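Local coordinates for protein probable ubiquitin-conjugating enzyme E2 7 (Caenorhabditis elegans, PDB 1PZV) that probably catalyses the covalent attachment of ubiquitin to other proteins, taking it from the E1 enzyme as a thioester on its own cysteine, at residues A[6-11]-A[61-66]; A[18-23]-A[118-123]; A[34-39]-A[57-62]. All blocks are in the same frame, centred on the assembly; numbering follows the deposited sequence.

Contact 1 (A[6-11]-A[61-66]); sequences LLLKKQ and RDYPQK
The ring of Tyr63 is the flat group around which this contact is built. At its edge, in the ring plane, lies the amide carbon CD of Gln11. Methyl groups of Leu7 and Leu8 lie oblique to the same ring, and outside the contact Phe59 meets it edge-to-face. Tyr63 carries its CG anti to the backbone N (chi1 171°), a torsion that sends the ring out of the loop 61-66 to the helix segment 6-11. Gln11 extends the opposite way, so the two side chains meet tip to tip, the amide plane standing 85° from the ring plane. The Gln11 atom modelled as NE2 lies 2.8 Å from Tyr63 OH, though whether it is N or O is uncertain.

Further along the ring, Leu8 crosses obliquely: its CD2 comes to 3.4 Å from Tyr63 CD1 and 3.5 Å from Tyr63 CE1. Leu7, one residue earlier on the helix, crosses the tyrosine side chain at about a right angle. Its CG is anti to the backbone N (chi1 -176°), and its CD2 methyl touches both loop residues, at 4.0 Å from Tyr63 CD1 and 3.4 Å from Pro64 CG. An alanine in place of Tyr63 would remove the ring and its hydroxyl, and would probably cost Leu8 and Gln11 their main partner on the loop and loosen its hold on the helix.

Val115 of helix 115-127 also packs against Tyr63, while the carbonyl of Pro64 accepts a hydrogen bond from Trp109 NE1. The adjacent tyrosine and proline belong to the Phe-Pro-Arg-Asp-Tyr-Pro run that follows strand 52-58. Docking of this loop on the N-terminal helix is characteristic of the ubiquitin-conjugating (UBC) fold, and in relatives the same region of the fold contributes to the surface recognised by E1 and E3 partners.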
loop_
_atom_site.group_PDB
_atom_site.type_symbol
_atom_site.label_atom_id
_atom_site.label_comp_id
_atom_site.label_asym_id
_atom_site.label_seq_id
_atom_site.Cartn_x
_atom_site.Cartn_y
_atom_site.Cartn_z
ATOM N N LEU A 6 -1.482 -22.272 -2.674
ATOM C CA LEU A 6 -2.296 -22.735 -1.566
ATOM C C LEU A 6 -2.289 -21.681 -0.455
ATOM O O LEU A 6 -3.336 -21.364 0.117
ATOM C CB LEU A 6 -1.744 -24.080 -1.065
ATOM C CG LEU A 6 -2.308 -24.876 0.129
ATOM C CD1 LEU A 6 -1.319 -24.786 1.290
ATOM C CD2 LEU A 6 -3.694 -24.379 0.541
ATOM N N LEU A 7 -1.114 -21.128 -0.171
ATOM C CA LEU A 7 -0.969 -20.124 0.874
ATOM C C LEU A 7 -1.733 -18.845 0.531
ATOM O O LEU A 7 -2.407 -18.264 1.391
ATOM C CB LEU A 7 0.519 -19.819 1.099
ATOM C CG LEU A 7 0.977 -18.852 2.205
ATOM C CD1 LEU A 7 0.597 -19.359 3.605
ATOM C CD2 LEU A 7 2.488 -18.688 2.086
ATOM N N LEU A 8 -1.633 -18.407 -0.724
ATOM C CA LEU A 8 -2.331 -17.203 -1.166
ATOM C C LEU A 8 -3.836 -17.383 -1.117
ATOM O O LEU A 8 -4.557 -16.462 -0.738
ATOM C CB LEU A 8 -1.914 -16.808 -2.587
ATOM C CG LEU A 8 -0.566 -16.086 -2.694
ATOM C CD1 LEU A 8 -0.288 -15.680 -4.146
ATOM C CD2 LEU A 8 -0.587 -14.853 -1.799
ATOM N N LYS A 9 -4.320 -18.560 -1.496
ATOM C CA LYS A 9 -5.761 -18.795 -1.462
ATOM C C LYS A 9 -6.239 -18.700 -0.016
ATOM O O LYS A 9 -7.303 -18.148 0.275
ATOM C CB LYS A 9 -6.108 -20.173 -2.051
ATOM C CG LYS A 9 -5.922 -20.266 -3.572
ATOM C CD LYS A 9 -6.149 -21.687 -4.099
ATOM C CE LYS A 9 -5.747 -21.840 -5.578
ATOM N NZ LYS A 9 -5.828 -23.266 -6.066
ATOM N N LYS A 10 -5.430 -19.234 0.889
ATOM C CA LYS A 10 -5.753 -19.215 2.307
ATOM C C LYS A 10 -5.710 -17.783 2.828
ATOM O O LYS A 10 -6.650 -17.338 3.479
ATOM C CB LYS A 10 -4.764 -20.103 3.087
ATOM C CG LYS A 10 -4.854 -20.006 4.606
ATOM C CD LYS A 10 -6.197 -20.466 5.117
ATOM C CE LYS A 10 -6.423 -19.982 6.546
ATOM N NZ LYS A 10 -7.798 -20.298 7.051
ATOM N N GLN A 11 -4.625 -17.064 2.534
ATOM C CA GLN A 11 -4.479 -15.688 2.996
ATOM C C GLN A 11 -5.560 -14.753 2.439
ATOM O O GLN A 11 -6.137 -13.942 3.187
ATOM C CB GLN A 11 -3.079 -15.154 2.658
ATOM C CG GLN A 11 -1.968 -15.880 3.415
ATOM C CD GLN A 11 -0.608 -15.227 3.264
ATOM O OE1 GLN A 11 0.377 -15.680 3.836
ATOM N NE2 GLN A 11 -0.551 -14.158 2.496
ATOM N N ARG A 61 5.981 -16.209 -8.007
ATOM C CA ARG A 61 5.594 -17.613 -8.001
ATOM C C ARG A 61 6.010 -18.304 -6.695
ATOM O O ARG A 61 5.418 -19.309 -6.298
ATOM C CB ARG A 61 6.220 -18.327 -9.209
ATOM C CG ARG A 61 5.931 -17.661 -10.563
ATOM C CD ARG A 61 4.431 -17.458 -10.806
ATOM N NE ARG A 61 4.158 -16.936 -12.145
ATOM C CZ ARG A 61 2.978 -16.471 -12.555
ATOM N NH1 ARG A 61 1.943 -16.453 -11.727
ATOM N NH2 ARG A 61 2.833 -16.028 -13.799
ATOM N N ASP A 62 7.015 -17.735 -6.033
ATOM C CA ASP A 62 7.567 -18.244 -4.773
ATOM C C ASP A 62 7.278 -17.285 -3.614
ATOM O O ASP A 62 8.151 -17.010 -2.791
ATOM C CB ASP A 62 9.076 -18.394 -4.927
ATOM C CG ASP A 62 9.713 -17.161 -5.550
ATOM O OD1 ASP A 62 9.354 -16.825 -6.703
ATOM O OD2 ASP A 62 10.562 -16.522 -4.891
ATOM N N TYR A 63 6.045 -16.799 -3.559
ATOM C CA TYR A 63 5.600 -15.843 -2.550
ATOM C C TYR A 63 6.255 -15.829 -1.162
ATOM O O TYR A 63 6.954 -14.872 -0.810
ATOM C CB TYR A 63 4.087 -15.955 -2.369
ATOM C CG TYR A 63 3.548 -15.165 -1.193
ATOM C CD1 TYR A 63 2.460 -15.641 -0.464
ATOM C CD2 TYR A 63 4.114 -13.947 -0.811
ATOM C CE1 TYR A 63 1.949 -14.934 0.611
ATOM C CE2 TYR A 63 3.607 -13.233 0.270
ATOM C CZ TYR A 63 2.521 -13.738 0.975
ATOM O OH TYR A 63 1.997 -13.057 2.048
ATOM N N PRO A 64 6.029 -16.876 -0.353
ATOM C CA PRO A 64 6.627 -16.887 0.983
ATOM C C PRO A 64 7.995 -16.209 1.075
ATOM O O PRO A 64 8.175 -15.274 1.851
ATOM C CB PRO A 64 6.688 -18.371 1.314
ATOM C CG PRO A 64 5.504 -18.909 0.613
ATOM C CD PRO A 64 5.569 -18.222 -0.727
ATOM N N GLN A 65 8.956 -16.667 0.277
ATOM C CA GLN A 65 10.301 -16.092 0.320
ATOM C C GLN A 65 10.604 -15.178 -0.835
ATOM O O GLN A 65 11.562 -15.390 -1.567
ATOM C CB GLN A 65 11.372 -17.187 0.371
ATOM C CG GLN A 65 11.190 -18.301 -0.640
ATOM C CD GLN A 65 10.738 -19.589 0.023
ATOM O OE1 GLN A 65 10.425 -20.581 -0.654
ATOM N NE2 GLN A 65 10.708 -19.586 1.362
ATOM N N LYS A 66 9.782 -14.151 -0.986
ATOM C CA LYS A 66 9.951 -13.171 -2.048
ATOM C C LYS A 66 8.752 -12.243 -1.946
ATOM O O LYS A 66 7.617 -12.644 -2.196
ATOM C CB LYS A 66 10.004 -13.866 -3.415
ATOM C CG LYS A 66 10.069 -12.922 -4.610
ATOM C CD LYS A 66 11.275 -11.991 -4.577
ATOM C CE LYS A 66 11.203 -10.990 -5.736
ATOM N NZ LYS A 66 12.350 -10.041 -5.760
#

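Contact 2 (A[18-23]-A[118-123])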
loop_
_atom_site.group_PDB
_atom_site.type_symbol
_atom_site.label_atom_id
_atom_site.label_comp_id
_atom_site.label_asym_id
_atom_site.label_seq_id
_atom_site.Cartn_x
_atom_site.Cartn_y
_atom_site.Cartn_z
ATOM N N VAL A 18 -12.173 -11.728 7.418
ATOM C CA VAL A 18 -11.779 -10.827 8.494
ATOM C C VAL A 18 -10.692 -9.934 7.910
ATOM O O VAL A 18 -9.496 -10.247 7.973
ATOM C CB VAL A 18 -11.193 -11.585 9.695
ATOM C CG1 VAL A 18 -11.031 -10.630 10.866
ATOM C CG2 VAL A 18 -12.080 -12.754 10.055
ATOM N N PRO A 19 -11.092 -8.803 7.324
ATOM C CA PRO A 19 -10.100 -7.908 6.736
ATOM C C PRO A 19 -9.380 -7.059 7.763
ATOM O O PRO A 19 -9.799 -6.957 8.916
ATOM C CB PRO A 19 -10.932 -7.038 5.787
ATOM C CG PRO A 19 -12.268 -7.773 5.658
ATOM C CD PRO A 19 -12.454 -8.343 7.027
ATOM N N VAL A 20 -8.274 -6.467 7.327
ATOM C CA VAL A 20 -7.514 -5.556 8.159
ATOM C C VAL A 20 -8.346 -4.282 7.993
ATOM O O VAL A 20 -8.363 -3.691 6.917
ATOM C CB VAL A 20 -6.098 -5.322 7.585
ATOM C CG1 VAL A 20 -5.367 -4.254 8.397
ATOM C CG2 VAL A 20 -5.321 -6.630 7.566
ATOM N N ASP A 21 -9.055 -3.893 9.049
ATOM C CA ASP A 21 -9.921 -2.715 9.034
ATOM C C ASP A 21 -9.508 -1.629 8.029
ATOM O O ASP A 21 -8.430 -1.042 8.140
ATOM C CB ASP A 21 -9.999 -2.115 10.443
ATOM C CG ASP A 21 -10.915 -0.902 10.509
ATOM O OD1 ASP A 21 -12.115 -1.055 10.172
ATOM O OD2 ASP A 21 -10.445 0.201 10.890
ATOM N N GLY A 22 -10.369 -1.371 7.046
ATOM C CA GLY A 22 -10.062 -0.358 6.052
ATOM C C GLY A 22 -9.358 -0.874 4.806
ATOM O O GLY A 22 -8.755 -0.098 4.051
ATOM N N PHE A 23 -9.431 -2.182 4.582
ATOM C CA PHE A 23 -8.802 -2.802 3.420
ATOM C C PHE A 23 -9.744 -3.852 2.835
ATOM O O PHE A 23 -10.275 -4.706 3.555
ATOM C CB PHE A 23 -7.482 -3.472 3.819
ATOM C CG PHE A 23 -6.339 -2.513 4.046
ATOM C CD1 PHE A 23 -5.595 -2.028 2.974
ATOM C CD2 PHE A 23 -6.001 -2.107 5.335
ATOM C CE1 PHE A 23 -4.519 -1.152 3.182
ATOM C CE2 PHE A 23 -4.919 -1.224 5.558
ATOM C CZ PHE A 23 -4.183 -0.747 4.482
ATOM N N ILE A 118 1.975 -6.886 5.426
ATOM C CA ILE A 118 2.145 -5.839 4.437
ATOM C C ILE A 118 1.079 -4.775 4.651
ATOM O O ILE A 118 1.401 -3.598 4.844
ATOM C CB ILE A 118 1.992 -6.394 2.998
ATOM C CG1 ILE A 118 3.150 -7.334 2.689
ATOM C CG2 ILE A 118 1.963 -5.259 1.981
ATOM C CD1 ILE A 118 2.975 -8.109 1.414
ATOM N N LEU A 119 -0.187 -5.184 4.620
ATOM C CA LEU A 119 -1.265 -4.225 4.784
ATOM C C LEU A 119 -1.128 -3.402 6.064
ATOM O O LEU A 119 -1.421 -2.197 6.081
ATOM C CB LEU A 119 -2.624 -4.924 4.727
ATOM C CG LEU A 119 -2.971 -5.541 3.363
ATOM C CD1 LEU A 119 -4.433 -5.973 3.355
ATOM C CD2 LEU A 119 -2.720 -4.536 2.265
ATOM N N LEU A 120 -0.663 -4.040 7.129
ATOM C CA LEU A 120 -0.487 -3.334 8.384
ATOM C C LEU A 120 0.618 -2.305 8.262
ATOM O O LEU A 120 0.451 -1.156 8.677
ATOM C CB LEU A 120 -0.158 -4.311 9.518
ATOM C CG LEU A 120 -1.353 -5.105 10.053
ATOM C CD1 LEU A 120 -0.901 -6.139 11.062
ATOM C CD2 LEU A 120 -2.347 -4.130 10.672
ATOM N N SER A 121 1.755 -2.701 7.698
ATOM C CA SER A 121 2.848 -1.746 7.564
ATOM C C SER A 121 2.437 -0.611 6.614
ATOM O O SER A 121 3.051 0.458 6.610
ATOM C CB SER A 121 4.139 -2.439 7.090
ATOM O OG SER A 121 4.091 -2.758 5.718
ATOM N N VAL A 122 1.385 -0.835 5.826
ATOM C CA VAL A 122 0.894 0.201 4.915
ATOM C C VAL A 122 0.094 1.275 5.673
ATOM O O VAL A 122 0.136 2.461 5.325
ATOM C CB VAL A 122 0.030 -0.394 3.801
ATOM C CG1 VAL A 122 -0.600 0.723 2.967
ATOM C CG2 VAL A 122 0.880 -1.293 2.943
ATOM N N ILE A 123 -0.638 0.867 6.700
ATOM C CA ILE A 123 -1.349 1.855 7.479
ATOM C C ILE A 123 -0.270 2.750 8.105
ATOM O O ILE A 123 -0.439 3.968 8.210
ATOM C CB ILE A 123 -2.178 1.214 8.604
ATOM C CG1 ILE A 123 -3.393 0.506 8.010
ATOM C CG2 ILE A 123 -2.612 2.286 9.618
ATOM C CD1 ILE A 123 -4.262 -0.160 9.047
#
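Phe23 lays one face of its ring over Leu119 of helix 115-127. The leucine CB stands 4.2 Å from the centroid of the Phe23 ring and only 2° off the ring normal, a CH-pi contact almost exactly over the centre. Beyond CB the leucine runs past the phenylalanine in the opposite direction, and Leu119 CD2 reaches Phe23 CD1 at 3.9 Å. With its CG beside the backbone N (chi1 -76°), the phenylalanine turns its rim along the helix. There Ile123 CG1 lies in the ring plane, 3.4 Å from Phe23 CE2, and Val122 CG1 touches the same rim at 4.2 Å from Phe23 CZ.

Val20 makes the second, lighter part of the contact. Its CG1 branch, anti to the backbone N, meets Leu120 CD2 at 3.8 Å and Ile123 CD1 at 4.3 Å, so it rests between two side chains on the more exposed flank of the helix. Between Val20 and Phe23 the chain turns through Gly22, whose phi is 92°, at which a CB would collide with the carbonyl oxygen of Asp21; this turn delivers Phe23 to the start of strand 23-27. Met15 of helix 5-17 packs on both Val20 and Leu119, bringing the first helix into the same cluster. The side chain of Val122 is about 11 Å from that of Cys88, the predicted thioester cysteine.

The link between helix 5-17 and strand 23-27 thus packs on helix 115-127, which crosses the meander sheet in the UBC fold. The hydroxyl of Ser121 turns back on its own helix, donating to a lone pair of Ile118 O at 3.0 Å. The contact is mainly apolar, with the ring edge also beside the carbonyl of Leu119, and shape and partial burial probably outweigh directional bonds.

Contact 3 (A[34-39]-A[57-62])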
loop_
_atom_site.group_PDB
_atom_site.type_symbol
_atom_site.label_atom_id
_atom_site.label_comp_id
_atom_site.label_asym_id
_atom_site.label_seq_id
_atom_site.Cartn_x
_atom_site.Cartn_y
_atom_site.Cartn_z
ATOM N N TYR A 34 -2.405 -14.601 -8.308
ATOM C CA TYR A 34 -1.178 -13.819 -8.165
ATOM C C TYR A 34 -1.302 -12.309 -8.402
ATOM O O TYR A 34 -0.306 -11.584 -8.295
ATOM C CB TYR A 34 -0.087 -14.406 -9.064
ATOM C CG TYR A 34 0.399 -15.770 -8.603
ATOM C CD1 TYR A 34 1.417 -15.890 -7.644
ATOM C CD2 TYR A 34 -0.195 -16.943 -9.079
ATOM C CE1 TYR A 34 1.829 -17.150 -7.165
ATOM C CE2 TYR A 34 0.206 -18.204 -8.606
ATOM C CZ TYR A 34 1.214 -18.300 -7.650
ATOM O OH TYR A 34 1.587 -19.541 -7.169
ATOM N N LYS A 35 -2.508 -11.836 -8.728
ATOM C CA LYS A 35 -2.760 -10.402 -8.948
ATOM C C LYS A 35 -3.960 -9.959 -8.123
ATOM O O LYS A 35 -5.103 -10.296 -8.450
ATOM C CB LYS A 35 -3.059 -10.105 -10.414
ATOM C CG LYS A 35 -1.888 -10.278 -11.357
ATOM C CD LYS A 35 -2.259 -9.847 -12.786
ATOM C CE LYS A 35 -2.482 -8.337 -12.882
ATOM N NZ LYS A 35 -1.251 -7.578 -12.528
ATOM N N TRP A 36 -3.707 -9.195 -7.065
ATOM C CA TRP A 36 -4.780 -8.724 -6.191
ATOM C C TRP A 36 -5.132 -7.262 -6.391
ATOM O O TRP A 36 -4.255 -6.424 -6.618
ATOM C CB TRP A 36 -4.386 -8.895 -4.725
ATOM C CG TRP A 36 -4.199 -10.302 -4.280
ATOM C CD1 TRP A 36 -3.847 -11.368 -5.053
ATOM C CD2 TRP A 36 -4.297 -10.793 -2.938
ATOM N NE1 TRP A 36 -3.730 -12.495 -4.278
ATOM C CE2 TRP A 36 -4.010 -12.172 -2.977
ATOM C CE3 TRP A 36 -4.630 -10.204 -1.711
ATOM C CZ2 TRP A 36 -4.009 -12.969 -1.829
ATOM C CZ3 TRP A 36 -4.635 -10.994 -0.572
ATOM C CH2 TRP A 36 -4.340 -12.364 -0.641
ATOM N N GLU A 37 -6.423 -6.961 -6.299
ATOM C CA GLU A 37 -6.888 -5.583 -6.391
ATOM C C GLU A 37 -7.323 -5.240 -4.971
ATOM O O GLU A 37 -8.259 -5.845 -4.452
ATOM C CB GLU A 37 -8.079 -5.452 -7.353
ATOM C CG GLU A 37 -9.193 -6.483 -7.153
ATOM C CD GLU A 37 -10.445 -6.205 -8.006
ATOM O OE1 GLU A 37 -10.303 -5.709 -9.157
ATOM O OE2 GLU A 37 -11.570 -6.503 -7.520
ATOM N N VAL A 38 -6.644 -4.298 -4.329
ATOM C CA VAL A 38 -7.020 -3.948 -2.961
ATOM C C VAL A 38 -7.466 -2.501 -2.748
ATOM O O VAL A 38 -6.790 -1.564 -3.158
ATOM C CB VAL A 38 -5.867 -4.264 -1.959
ATOM C CG1 VAL A 38 -5.224 -5.605 -2.317
ATOM C CG2 VAL A 38 -4.836 -3.139 -1.948
ATOM N N LEU A 39 -8.617 -2.333 -2.107
ATOM C CA LEU A 39 -9.139 -1.009 -1.806
ATOM C C LEU A 39 -8.496 -0.553 -0.510
ATOM O O LEU A 39 -8.608 -1.221 0.518
ATOM C CB LEU A 39 -10.658 -1.044 -1.606
ATOM C CG LEU A 39 -11.290 0.295 -1.195
ATOM C CD1 LEU A 39 -11.167 1.281 -2.365
ATOM C CD2 LEU A 39 -12.754 0.109 -0.796
ATOM N N LEU A 57 -1.528 -5.764 -5.982
ATOM C CA LEU A 57 -0.437 -6.553 -5.419
ATOM C C LEU A 57 -0.032 -7.644 -6.393
ATOM O O LEU A 57 -0.864 -8.431 -6.843
ATOM C CB LEU A 57 -0.861 -7.198 -4.097
ATOM C CG LEU A 57 -0.936 -6.332 -2.843
ATOM C CD1 LEU A 57 -1.600 -7.116 -1.739
ATOM C CD2 LEU A 57 0.455 -5.901 -2.421
ATOM N N ASP A 58 1.250 -7.679 -6.726
ATOM C CA ASP A 58 1.779 -8.693 -7.627
ATOM C C ASP A 58 2.587 -9.671 -6.792
ATOM O O ASP A 58 3.577 -9.279 -6.168
ATOM C CB ASP A 58 2.677 -8.044 -8.677
ATOM C CG ASP A 58 1.891 -7.287 -9.725
ATOM O OD1 ASP A 58 1.366 -7.932 -10.655
ATOM O OD2 ASP A 58 1.784 -6.050 -9.612
ATOM N N PHE A 59 2.163 -10.932 -6.763
ATOM C CA PHE A 59 2.885 -11.936 -5.987
ATOM C C PHE A 59 3.722 -12.857 -6.865
ATOM O O PHE A 59 3.217 -13.448 -7.827
ATOM C CB PHE A 59 1.925 -12.819 -5.179
ATOM C CG PHE A 59 1.118 -12.082 -4.157
ATOM C CD1 PHE A 59 -0.047 -11.407 -4.521
ATOM C CD2 PHE A 59 1.525 -12.057 -2.826
ATOM C CE1 PHE A 59 -0.800 -10.727 -3.569
ATOM C CE2 PHE A 59 0.778 -11.378 -1.867
ATOM C CZ PHE A 59 -0.385 -10.708 -2.239
ATOM N N PRO A 60 5.016 -13.006 -6.537
ATOM C CA PRO A 60 5.895 -13.881 -7.315
ATOM C C PRO A 60 5.398 -15.325 -7.207
ATOM O O PRO A 60 4.507 -15.628 -6.412
ATOM C CB PRO A 60 7.248 -13.689 -6.647
ATOM C CG PRO A 60 6.879 -13.435 -5.230
ATOM C CD PRO A 60 5.733 -12.457 -5.374
ATOM N N ARG A 61 5.981 -16.209 -8.007
ATOM C CA ARG A 61 5.594 -17.613 -8.001
ATOM C C ARG A 61 6.010 -18.304 -6.695
ATOM O O ARG A 61 5.418 -19.309 -6.298
ATOM C CB ARG A 61 6.220 -18.327 -9.209
ATOM C CG ARG A 61 5.931 -17.661 -10.563
ATOM C CD ARG A 61 4.431 -17.458 -10.806
ATOM N NE ARG A 61 4.158 -16.936 -12.145
ATOM C CZ ARG A 61 2.978 -16.471 -12.555
ATOM N NH1 ARG A 61 1.943 -16.453 -11.727
ATOM N NH2 ARG A 61 2.833 -16.028 -13.799
ATOM N N ASP A 62 7.015 -17.735 -6.033
ATOM C CA ASP A 62 7.567 -18.244 -4.773
ATOM C C ASP A 62 7.278 -17.285 -3.614
ATOM O O ASP A 62 8.151 -17.010 -2.791
ATOM C CB ASP A 62 9.076 -18.394 -4.927
ATOM C CG ASP A 62 9.713 -17.161 -5.550
ATOM O OD1 ASP A 62 9.354 -16.825 -6.703
ATOM O OD2 ASP A 62 10.562 -16.522 -4.891
HETATM O O HOH W 1 0.931 -11.284 -11.132
#
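Strands 35-41 and 52-58 form an antiparallel beta hairpin of the UBC meander sheet, and its two faces differ sharply. On the packed face are Trp36 and Leu57, a hydrogen-bonded pair: Trp36 N donates to Leu57 O at 3.0 Å, and Leu57 N returns a bond to Trp36 O at 2.9 Å. Just past the strand end, Phe59 N points almost straight at Tyr34 O (3.0 Å, 176°). Phe59 then leans its ring obliquely against the indole, the planes 49° apart, with its CE1 over one face of Trp36 and 3.4 Å from Trp36 CD1. Leu12 and Val115, from helices 5-17 and 115-127, cover the indole further, and its NE1 is satisfied by Ile33 O.

The other face is looser and more open to solvent. Lys35 and Asp58, a non-hydrogen-bonded pair, run side by side in the same direction. The lysine bends at chi3 and chi4 so that its NZ forms a salt bridge with Asp58 OD1 at 3.2 Å, weak as a hydrogen bond. Apart from this pair, at the open end of the hairpin, the exposed Arg61 sets its guanidinium edge-on over one face of Tyr34, NH1 foremost, in a cation-pi contact, with Arg61 CZ 5.0 Å from the ring centroid and the two planes 85° apart. The tyrosine hydroxyl is held elsewhere, by Ser4 OG. A single water bridges the two halves: it donates to Tyr34 O at 3.1 Å, a carbonyl already taken by Phe59 N, and more weakly to Asp58 OD1.

How the contacts relate
From the N terminus the chain first runs through the helix of contact 1, then the loop 18-23 of contact 2, and only then strand 35-41. Contact 3 is the earliest to close, bringing 57-62 back on 34-39 after a short hairpin excursion. Contact 1 follows at once, because Arg61 and Asp62 belong to both, and ties the loop beyond the hairpin to the first helix. Contact 2 closes last, when helix 115-127 returns to 18-23; it crosses contact 1, while contact 3 lies wholly within its span and ends on the same stretch as contact 1. Leu8 packs on Phe59, joining contacts 1 and 3; contact 2 adds helix 115-127, its Phe23 also touching Leu39 of contact 3.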